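Local structure of resiniferatoxin-binding, phosphotriesterase-related protein (Rhodobacter sphaeroides 2.4.1, 3K2G) at residues B[151-157]-B[195-201]. The protein binds two zinc ions in a TIM-barrel of the phosphotriesterase family and is probably a metal-dependent phosphoric ester hydrolase. Residues are numbered along the deposited sequence; the frame is centred on the assembly and turned at random.
Sequences DDIADEI and AARAQVR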
loop_
_atom_site.group_PDB
_atom_site.type_symbol
_atom_site.label_atom_id
_atom_site.label_comp_id
_atom_site.label_asym_id
_atom_site.label_seq_id
_atom_site.Cartn_x
_atom_site.Cartn_y
_atom_site.Cartn_z
ATOM N N ASP B 151 41.128 -17.523 8.885
ATOM C CA ASP B 151 41.334 -18.944 9.131
ATOM C C ASP B 151 41.617 -19.252 10.599
ATOM O O ASP B 151 41.204 -20.296 11.106
ATOM C CB ASP B 151 42.459 -19.491 8.242
ATOM C CG ASP B 151 42.060 -19.561 6.775
ATOM O OD1 ASP B 151 40.924 -19.996 6.484
ATOM O OD2 ASP B 151 42.883 -19.192 5.911
ATOM N N ASP B 152 42.308 -18.347 11.288
ATOM C CA ASP B 152 42.607 -18.558 12.705
ATOM C C ASP B 152 41.293 -18.544 13.488
ATOM O O ASP B 152 41.112 -19.300 14.441
ATOM C CB ASP B 152 43.541 -17.462 13.235
ATOM C CG ASP B 152 44.884 -17.440 12.522
ATOM O OD1 ASP B 152 45.507 -18.513 12.385
ATOM O OD2 ASP B 152 45.318 -16.345 12.105
ATOM N N ILE B 153 40.376 -17.679 13.073
ATOM C CA ILE B 153 39.073 -17.582 13.721
ATOM C C ILE B 153 38.304 -18.873 13.470
ATOM O O ILE B 153 37.642 -19.398 14.365
ATOM C CB ILE B 153 38.275 -16.377 13.178
ATOM C CG1 ILE B 153 38.936 -15.081 13.658
ATOM C CG2 ILE B 153 36.818 -16.448 13.642
ATOM C CD1 ILE B 153 38.335 -13.821 13.087
ATOM N N ALA B 154 38.398 -19.384 12.246
ATOM C CA ALA B 154 37.723 -20.630 11.900
ATOM C C ALA B 154 38.308 -21.744 12.764
ATOM O O ALA B 154 37.576 -22.581 13.292
ATOM C CB ALA B 154 37.918 -20.944 10.421
ATOM N N ASP B 155 39.633 -21.745 12.915
ATOM C CA ASP B 155 40.299 -22.758 13.728
ATOM C C ASP B 155 39.796 -22.731 15.177
ATOM O O ASP B 155 39.586 -23.779 15.787
ATOM C CB ASP B 155 41.826 -22.564 13.711
ATOM C CG ASP B 155 42.445 -22.864 12.354
ATOM O OD1 ASP B 155 41.838 -23.621 11.570
ATOM O OD2 ASP B 155 43.554 -22.355 12.076
ATOM N N GLU B 156 39.597 -21.536 15.728
ATOM C CA GLU B 156 39.121 -21.427 17.108
ATOM C C GLU B 156 37.749 -22.057 17.242
ATOM O O GLU B 156 37.475 -22.772 18.205
ATOM C CB GLU B 156 39.033 -19.960 17.556
ATOM C CG GLU B 156 40.337 -19.188 17.435
ATOM C CD GLU B 156 40.265 -17.795 18.040
ATOM O OE1 GLU B 156 39.231 -17.108 17.865
ATOM O OE2 GLU B 156 41.254 -17.383 18.684
ATOM N N ILE B 157 36.886 -21.773 16.271
ATOM C CA ILE B 157 35.525 -22.295 16.274
ATOM C C ILE B 157 35.503 -23.816 16.126
ATOM O O ILE B 157 34.723 -24.506 16.788
ATOM C CB ILE B 157 34.688 -21.635 15.149
ATOM C CG1 ILE B 157 34.506 -20.146 15.461
ATOM C CG2 ILE B 157 33.331 -22.322 15.023
ATOM C CD1 ILE B 157 33.842 -19.346 14.359
ATOM N N ALA B 195 33.836 -17.490 10.221
ATOM C CA ALA B 195 32.686 -18.226 10.720
ATOM C C ALA B 195 32.112 -19.122 9.621
ATOM O O ALA B 195 31.758 -20.271 9.874
ATOM C CB ALA B 195 31.622 -17.258 11.222
ATOM N N ALA B 196 32.023 -18.596 8.400
ATOM C CA ALA B 196 31.487 -19.370 7.286
ATOM C C ALA B 196 32.403 -20.548 6.974
ATOM O O ALA B 196 31.934 -21.636 6.651
ATOM C CB ALA B 196 31.328 -18.488 6.055
ATOM N N ARG B 197 33.711 -20.333 7.069
ATOM C CA ARG B 197 34.650 -21.413 6.807
ATOM C C ARG B 197 34.486 -22.459 7.895
ATOM O O ARG B 197 34.615 -23.657 7.647
ATOM C CB ARG B 197 36.086 -20.879 6.760
ATOM C CG ARG B 197 36.308 -19.958 5.568
ATOM C CD ARG B 197 37.719 -19.393 5.489
ATOM N NE ARG B 197 37.801 -18.346 4.472
ATOM C CZ ARG B 197 38.858 -17.561 4.282
ATOM N NH1 ARG B 197 39.936 -17.703 5.040
ATOM N NH2 ARG B 197 38.832 -16.620 3.342
ATOM N N ALA B 198 34.178 -22.007 9.106
ATOM C CA ALA B 198 33.976 -22.929 10.216
ATOM C C ALA B 198 32.683 -23.692 9.979
ATOM O O ALA B 198 32.544 -24.841 10.402
ATOM C CB ALA B 198 33.904 -22.169 11.539
ATOM N N GLN B 199 31.733 -23.057 9.297
ATOM C CA GLN B 199 30.461 -23.709 9.016
ATOM C C GLN B 199 30.720 -24.886 8.075
ATOM O O GLN B 199 30.165 -25.973 8.254
ATOM C CB GLN B 199 29.486 -22.715 8.381
ATOM C CG GLN B 199 28.015 -23.132 8.409
ATOM C CD GLN B 199 27.704 -24.293 7.481
ATOM O OE1 GLN B 199 28.074 -24.276 6.307
ATOM N NE2 GLN B 199 27.004 -25.305 8.003
ATOM N N VAL B 200 31.569 -24.670 7.077
ATOM C CA VAL B 200 31.895 -25.728 6.123
ATOM C C VAL B 200 32.662 -26.858 6.811
ATOM O O VAL B 200 32.356 -28.039 6.624
ATOM C CB VAL B 200 32.754 -25.185 4.951
ATOM C CG1 VAL B 200 33.154 -26.326 4.013
ATOM C CG2 VAL B 200 31.972 -24.127 4.179
ATOM N N ARG B 201 33.651 -26.494 7.620
ATOM C CA ARG B 201 34.465 -27.492 8.308
ATOM C C ARG B 201 33.750 -28.298 9.397
ATOM O O ARG B 201 33.916 -29.515 9.465
ATOM C CB ARG B 201 35.723 -26.821 8.875
ATOM C CG ARG B 201 36.626 -26.233 7.793
ATOM C CD ARG B 201 37.660 -25.259 8.354
ATOM N NE ARG B 201 38.591 -25.886 9.291
ATOM C CZ ARG B 201 39.515 -25.219 9.979
ATOM N NH1 ARG B 201 39.629 -23.905 9.834
ATOM N NH2 ARG B 201 40.320 -25.863 10.816
HETATM O O HOH W 1 39.631 -22.224 7.516
#
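Two salt bridges join Asp155 to Arg201 and Asp151 to Arg197 along the outer side of a helix pair. Arg201 holds Asp155 end-on: NH1 and NH2 both donate to the single oxygen OD1, each at 2.8 Å, and that oxygen lies in the guanidinium plane. The carboxylate stands almost upright on this plane, at 83°; NH2 meets OD1 nearly along its C-O axis, NH1 from the anti side but tilted out of the carboxylate plane. A bend at chi3 (62°) of Arg201 lays NH1 against the methyl of Ala154, 3.5 Å from its CB. Glu5 takes NE of the same guanidinium, so two acids fix its rotation. Arg197 instead runs extended from CG to NE and gives one bond across the contact, NH1 to Asp151 OD1 at 2.9 Å, reaching that oxygen from above the carboxylate plane, while its NE pairs with Glu227. A water donates to Asp151 OD1 and weakly accepts from Arg201 NH1, linking the two ion pairs. The partners are successive outer helices of the TIM barrel, 150-162 and 186-202, with strand 175-178 between them in sequence; their axes here come within 7.9 Å at 46°. Small residues permit this approach: CA of Ala154 and CA of Ala198 lie 4.7 Å apart. Beneath the polar layer the contact is apolar. Ile157 lies over the methyl of Ala198, its CG2 3.5 Å from Ala198 CB, while CD1 extends to Ala195 CA at 4.0 Å. Ile175 of strand 175-178 touches Ile157, Ala195 and Ala198, placing this apolar side against the barrel wall, and the side chain of Ala195 is still about 14 Å from a zinc ion.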